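Local atomic coordinates of putative calcium-regulated periplasmic protein (Bacteroides thetaiotaomicron, PDB entry 3DB7), a protein that binds calcium ions and is probably a calcium-regulated periplasmic protein of the PepSY-like family, its precise biological role not being established. Residues A[71-74]-A[75-78]; A[82-86]-A[87-91]. All blocks are in the same frame, centred on the assembly; numbering follows the deposited sequence.

Contact 1 (A[71-74]-A[75-78])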
ATOM      1  N   SER A  71      -1.947  -4.297 -17.312  1.00  9.90           N
ATOM      2  CA  SER A  71      -1.896  -2.982 -16.665  1.00 10.21           C
ATOM      3  C   SER A  71      -3.302  -2.509 -16.421  1.00  8.99           C
ATOM      4  O   SER A  71      -4.251  -3.056 -16.956  1.00 10.65           O
ATOM      5  CB  SER A  71      -1.116  -1.985 -17.504  1.00 11.34           C
ATOM      6  OG  SER A  71      -1.697  -1.860 -18.795  1.00 13.56           O
ATOM      7  N   VAL A  72      -3.433  -1.490 -15.591  1.00  9.06           N
ATOM      8  CA  VAL A  72      -4.747  -1.002 -15.219  1.00  8.24           C
ATOM      9  C   VAL A  72      -5.407  -0.264 -16.402  1.00 11.94           C
ATOM     10  O   VAL A  72      -4.805   0.659 -16.963  1.00 11.95           O
ATOM     11  CB  VAL A  72      -4.657  -0.041 -14.033  1.00 10.00           C
ATOM     12  CG1 VAL A  72      -5.977   0.622 -13.767  1.00 10.80           C
ATOM     13  CG2 VAL A  72      -4.142  -0.796 -12.785  1.00 10.64           C
ATOM     14  N   PRO A  73      -6.654  -0.611 -16.739  1.00 11.32           N
ATOM     15  CA  PRO A  73      -7.339   0.154 -17.783  1.00 11.80           C
ATOM     16  C   PRO A  73      -7.334   1.646 -17.488  1.00 12.46           C
ATOM     17  O   PRO A  73      -7.686   2.062 -16.414  1.00 11.91           O
ATOM     18  CB  PRO A  73      -8.738  -0.438 -17.789  1.00 14.33           C
ATOM     19  CG  PRO A  73      -8.516  -1.909 -17.287  1.00 13.41           C
ATOM     20  CD  PRO A  73      -7.414  -1.783 -16.255  1.00 13.15           C
ATOM     21  N   VAL A  74      -6.928   2.451 -18.466  1.00 11.91           N
ATOM     22  CA  VAL A  74      -6.678   3.873 -18.225  1.00 10.06           C
ATOM     23  C   VAL A  74      -7.938   4.592 -17.805  1.00  9.63           C
ATOM     24  O   VAL A  74      -7.886   5.541 -17.022  1.00 10.56           O
ATOM     25  CB  VAL A  74      -6.050   4.582 -19.483  1.00 11.78           C
ATOM     26  CG1 VAL A  74      -5.906   6.116 -19.272  1.00 10.26           C
ATOM     27  CG2 VAL A  74      -4.683   3.981 -19.776  1.00 14.29           C
ATOM     28  N   ALA A  75      -9.086   4.149 -18.317  1.00  9.46           N
ATOM     29  CA  ALA A  75     -10.335   4.843 -17.980  1.00 10.77           C
ATOM     30  C   ALA A  75     -10.573   4.914 -16.464  1.00 10.96           C
ATOM     31  O   ALA A  75     -11.248   5.803 -16.003  1.00 11.95           O
ATOM     32  CB  ALA A  75     -11.516   4.144 -18.650  1.00 11.79           C
ATOM     33  N   ILE A  76     -10.056   3.933 -15.718  1.00 11.07           N
ATOM     34  CA  ILE A  76     -10.215   3.868 -14.247  1.00 10.95           C
ATOM     35  C   ILE A  76      -9.361   4.918 -13.518  1.00 12.21           C
ATOM     36  O   ILE A  76      -9.650   5.294 -12.382  1.00 12.47           O
ATOM     37  CB  ILE A  76      -9.759   2.458 -13.756  1.00 11.75           C
ATOM     38  CG1 ILE A  76     -10.690   1.391 -14.332  1.00 13.72           C
ATOM     39  CG2 ILE A  76      -9.752   2.320 -12.214  1.00 14.34           C
ATOM     40  CD1 ILE A  76     -10.162  -0.052 -14.169  1.00 13.21           C
ATOM     41  N   ILE A  77      -8.259   5.345 -14.131  1.00 10.77           N
ATOM     42  CA  ILE A  77      -7.294   6.232 -13.497  1.00  9.91           C
ATOM     43  C   ILE A  77      -7.698   7.706 -13.600  1.00 10.84           C
ATOM     44  O   ILE A  77      -7.948   8.214 -14.718  1.00 11.26           O
ATOM     45  CB  ILE A  77      -5.906   6.054 -14.174  1.00 11.94           C
ATOM     46  CG1 ILE A  77      -5.481   4.576 -14.182  1.00 11.73           C
ATOM     47  CG2 ILE A  77      -4.872   6.917 -13.506  1.00 11.44           C
ATOM     48  CD1 ILE A  77      -4.306   4.311 -15.042  1.00 11.32           C
ATOM     49  N   PRO A  78      -7.812   8.403 -12.464  1.00 10.78           N
ATOM     50  CA  PRO A  78      -8.185   9.819 -12.555  1.00 10.04           C
ATOM     51  C   PRO A  78      -7.234  10.576 -13.475  1.00  9.93           C
ATOM     52  O   PRO A  78      -6.031  10.327 -13.475  1.00 10.43           O
ATOM     53  CB  PRO A  78      -8.089  10.316 -11.104  1.00 12.53           C
ATOM     54  CG  PRO A  78      -8.285   9.064 -10.245  1.00 13.44           C
ATOM     55  CD  PRO A  78      -7.755   7.912 -11.060  1.00 12.55           C
TER
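Pro73 and Ile76 lie alongside each other with their side chains pointing the same way, joined through one turn of 3-10 helix in the loop between strand 62-66 and helix 79-88 of this PepSY-like protein. The ethyl arm of Ile76 runs along the pyrrolidine ring, and its terminal CD1 sits nearly equidistant from three ring carbons, the closest approach being 3.9 Å to CD of Pro73. That reach depends on CG1 of Ile76 lying anti to its carbonyl carbon (chi1 -64°), with the arm then extended. Phe20 and His24 of helix 15-24 also touch Ile76. Val72 and Ile77 meet at a slant: CG1 of Val72 is 4.0 Å from CG1 of Ile77, and both residues rest on Val94 of strand 94-99, so this pair faces the sheet. Two i to i+3 backbone bonds close the turn. Ile76 N donates to Pro73 O over 3.1 Å, a pairing as in a 3-10 helix. The next bond runs from Ile77 N to Val74 O at 2.9 Å, and CB of Ile77 lies 3.5 Å from that same Val74 O.

Contact 2 (A[82-86]-A[87-91])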
ATOM      1  N   GLN A  82      -3.165  10.187 -14.154  1.00  8.96           N
ATOM      2  CA  GLN A  82      -2.677   9.670 -15.441  1.00  9.91           C
ATOM      3  C   GLN A  82      -1.692  10.653 -16.075  1.00  9.56           C
ATOM      4  O   GLN A  82      -0.657  10.296 -16.627  1.00  9.24           O
ATOM      5  CB  GLN A  82      -3.861   9.368 -16.344  1.00 10.48           C
ATOM      6  CG  GLN A  82      -3.479   8.977 -17.751  1.00 10.54           C
ATOM      7  CD  GLN A  82      -2.756   7.648 -17.876  1.00 10.05           C
ATOM      8  OE1 GLN A  82      -2.399   6.999 -16.866  1.00 12.16           O
ATOM      9  NE2 GLN A  82      -2.503   7.241 -19.122  1.00  9.01           N
ATOM     10  N   LYS A  83      -1.986  11.947 -15.935  1.00  7.47           N
ATOM     11  CA  LYS A  83      -1.106  12.956 -16.459  1.00  8.30           C
ATOM     12  C   LYS A  83       0.184  12.986 -15.677  1.00  7.57           C
ATOM     13  O   LYS A  83       1.225  13.058 -16.288  1.00  8.67           O
ATOM     14  CB  LYS A  83      -1.729  14.351 -16.480  1.00  9.65           C
ATOM     15  CG  LYS A  83      -0.811  15.396 -17.068  1.00  8.41           C
ATOM     16  CD  LYS A  83      -1.474  16.694 -17.349  1.00  8.57           C
ATOM     17  CE  LYS A  83      -0.494  17.727 -17.762  1.00 10.66           C
ATOM     18  NZ  LYS A  83      -1.140  19.076 -18.112  1.00  8.56           N
ATOM     19  N   TYR A  84       0.132  12.905 -14.336  1.00  7.84           N
ATOM     20  CA  TYR A  84       1.361  12.887 -13.549  1.00  8.78           C
ATOM     21  C   TYR A  84       2.248  11.701 -13.956  1.00  8.37           C
ATOM     22  O   TYR A  84       3.463  11.825 -14.118  1.00  8.50           O
ATOM     23  CB  TYR A  84       1.034  12.833 -12.013  1.00  9.57           C
ATOM     24  CG  TYR A  84       2.225  13.040 -11.158  1.00  9.48           C
ATOM     25  CD1 TYR A  84       2.588  14.300 -10.803  1.00 10.05           C
ATOM     26  CD2 TYR A  84       3.058  11.972 -10.818  1.00 11.69           C
ATOM     27  CE1 TYR A  84       3.747  14.531 -10.118  1.00 10.32           C
ATOM     28  CE2 TYR A  84       4.180  12.206 -10.098  1.00 11.79           C
ATOM     29  CZ  TYR A  84       4.524  13.493  -9.761  1.00 11.91           C
ATOM     30  OH  TYR A  84       5.725  13.773  -9.100  1.00 14.17           O
ATOM     31  N   VAL A  85       1.622  10.543 -14.089  1.00  7.55           N
ATOM     32  CA  VAL A  85       2.368   9.324 -14.398  1.00  7.58           C
ATOM     33  C   VAL A  85       2.987   9.381 -15.787  1.00  8.02           C
ATOM     34  O   VAL A  85       4.160   9.119 -15.984  1.00  9.91           O
ATOM     35  CB  VAL A  85       1.526   8.052 -14.217  1.00  8.66           C
ATOM     36  CG1 VAL A  85       2.253   6.858 -14.801  1.00 10.79           C
ATOM     37  CG2 VAL A  85       1.123   7.833 -12.722  1.00  9.36           C
ATOM     38  N   THR A  86       2.196   9.761 -16.761  1.00  7.75           N
ATOM     39  CA  THR A  86       2.689   9.810 -18.134  1.00  9.23           C
ATOM     40  C   THR A  86       3.681  10.928 -18.411  1.00  9.34           C
ATOM     41  O   THR A  86       4.459  10.847 -19.330  1.00  8.47           O
ATOM     42  CB  THR A  86       1.547   9.824 -19.141  1.00  9.09           C
ATOM     43  OG1 THR A  86       0.688  10.945 -18.917  1.00  8.84           O
ATOM     44  CG2 THR A  86       0.761   8.546 -19.070  1.00 10.16           C
ATOM     45  N   THR A  87       3.664  11.963 -17.588  1.00  7.78           N
ATOM     46  CA  THR A  87       4.679  13.035 -17.642  1.00  9.84           C
ATOM     47  C   THR A  87       5.988  12.581 -17.022  1.00  9.14           C
ATOM     48  O   THR A  87       7.057  12.722 -17.621  1.00 11.65           O
ATOM     49  CB  THR A  87       4.206  14.281 -16.887  1.00  8.35           C
ATOM     50  OG1 THR A  87       3.009  14.783 -17.503  1.00  9.51           O
ATOM     51  CG2 THR A  87       5.325  15.380 -16.857  1.00 11.69           C
ATOM     52  N   ASN A  88       5.941  12.049 -15.816  1.00  9.19           N
ATOM     53  CA  ASN A  88       7.151  11.858 -15.016  1.00  9.00           C
ATOM     54  C   ASN A  88       7.736  10.471 -15.096  1.00 11.82           C
ATOM     55  O   ASN A  88       8.923  10.266 -14.765  1.00 12.06           O
ATOM     56  CB  ASN A  88       6.843  12.203 -13.546  1.00  9.43           C
ATOM     57  CG  ASN A  88       6.543  13.660 -13.387  1.00 12.10           C
ATOM     58  OD1 ASN A  88       7.434  14.475 -13.637  1.00 15.07           O
ATOM     59  ND2 ASN A  88       5.287  14.024 -13.075  1.00 10.75           N
ATOM     60  N   TYR A  89       6.917   9.509 -15.524  1.00  9.51           N
ATOM     61  CA  TYR A  89       7.306   8.114 -15.697  1.00  9.05           C
ATOM     62  C   TYR A  89       6.794   7.592 -17.026  1.00 10.25           C
ATOM     63  O   TYR A  89       5.966   6.681 -17.080  1.00 12.35           O
ATOM     64  CB  TYR A  89       6.840   7.235 -14.520  1.00 10.19           C
ATOM     65  CG  TYR A  89       7.228   7.782 -13.192  1.00 12.11           C
ATOM     66  CD1 TYR A  89       8.440   7.461 -12.630  1.00 12.01           C
ATOM     67  CD2 TYR A  89       6.396   8.625 -12.498  1.00 13.08           C
ATOM     68  CE1 TYR A  89       8.819   7.950 -11.385  1.00 11.75           C
ATOM     69  CE2 TYR A  89       6.750   9.147 -11.286  1.00 12.56           C
ATOM     70  CZ  TYR A  89       7.982   8.810 -10.711  1.00 15.23           C
ATOM     71  OH  TYR A  89       8.323   9.364  -9.486  1.00 16.64           O
ATOM     72  N   PRO A  90       7.288   8.205 -18.113  1.00 11.89           N
ATOM     73  CA  PRO A  90       6.726   7.888 -19.441  1.00 12.67           C
ATOM     74  C   PRO A  90       6.890   6.455 -19.954  1.00 12.69           C
ATOM     75  O   PRO A  90       6.182   6.046 -20.889  1.00 16.78           O
ATOM     76  CB  PRO A  90       7.432   8.867 -20.356  1.00 14.49           C
ATOM     77  CG  PRO A  90       8.730   9.140 -19.655  1.00 13.18           C
ATOM     78  CD  PRO A  90       8.382   9.186 -18.202  1.00 12.33           C
ATOM     79  N   ASP A  91       7.788   5.719 -19.332  1.00 13.43           N
ATOM     80  CA  ASP A  91       8.067   4.332 -19.714  1.00 14.97           C
ATOM     81  C   ASP A  91       7.375   3.320 -18.814  1.00 17.49           C
ATOM     82  O   ASP A  91       7.495   2.101 -19.026  1.00 19.45           O
ATOM     83  CB  ASP A  91       9.565   4.071 -19.760  1.00 16.59           C
ATOM     84  CG  ASP A  91      10.252   4.902 -20.833  1.00 11.36           C
ATOM     85  OD1 ASP A  91       9.921   4.687 -22.017  1.00 13.42           O
ATOM     86  OD2 ASP A  91      11.097   5.719 -20.481  1.00 15.21           O
TER
HETATM   87  O   HOH W   1       8.064  12.411  -9.615  1.00 27.96           O
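Asn88 bonds to the carbonyl of Tyr84, one helical turn back, and lays its amide nitrogen over the Tyr84 ring. Among the hydrogen bonds, Tyr84 O receives the backbone N of Asn88 at 3.0 Å and, more weakly, its side-chain ND2. Lys83 O is gripped twice by Thr87, by the amide N and by OG1, the hydroxyl lying 2.8 Å from Lys83 O; the two donors arrive from opposite faces of the carbonyl plane. Thr86 repeats this pattern on Gln82 O, its hydroxyl set between the backbone N and the carbonyl carbon (chi1 58°), which lets OG1 turn back to Gln82 O at 2.7 Å. These bonds belong to the C-terminal turns of helix 79-88, which packs across strands 103-108, 113-117 and 122-126 of the antiparallel sheet; Tyr89 N, bonded to Val85 O, closes it as the chain leaves helical geometry. In the contacts made by the rings, ND2 of Asn88 sits over the centre of the Tyr84 ring, 3.3 Å above its plane, with ring and amide planes inclined by 45°. The edge of the Tyr89 ring approaches Tyr84, CE2 of Tyr89 to CE2 of Tyr84 being 4.2 Å. One water bridges the two phenols, 2.8 Å from Tyr84 OH and 3.1 Å from Tyr89 OH.

In the fold
Contacts 1 and 2 follow one another along the chain, with centres about 13 Å apart: the 3-10 turn of contact 1 leads through Pro78, the N-cap residue, into helix 79-88, whose C-terminal half and the residues just after it form contact 2. They touch through Gln82, whose NE2 lies 3.6 Å from Val74 CG1 and whose backbone N is 3.7 Å from Ile77 CG2. The glutamates identified as calcium ligands all lie outside both contacts. The side chain of Val72 is about 9 Å from that of Glu64, a calcium-binding residue, while the Tyr89 side chain lies about 10 Å from a bound calcium. Contact 1 is partly buried against strand 94-99 and helix 15-24; contact 2 lies at the surface, with Tyr84, Val85 and Tyr89 packing on the sheet.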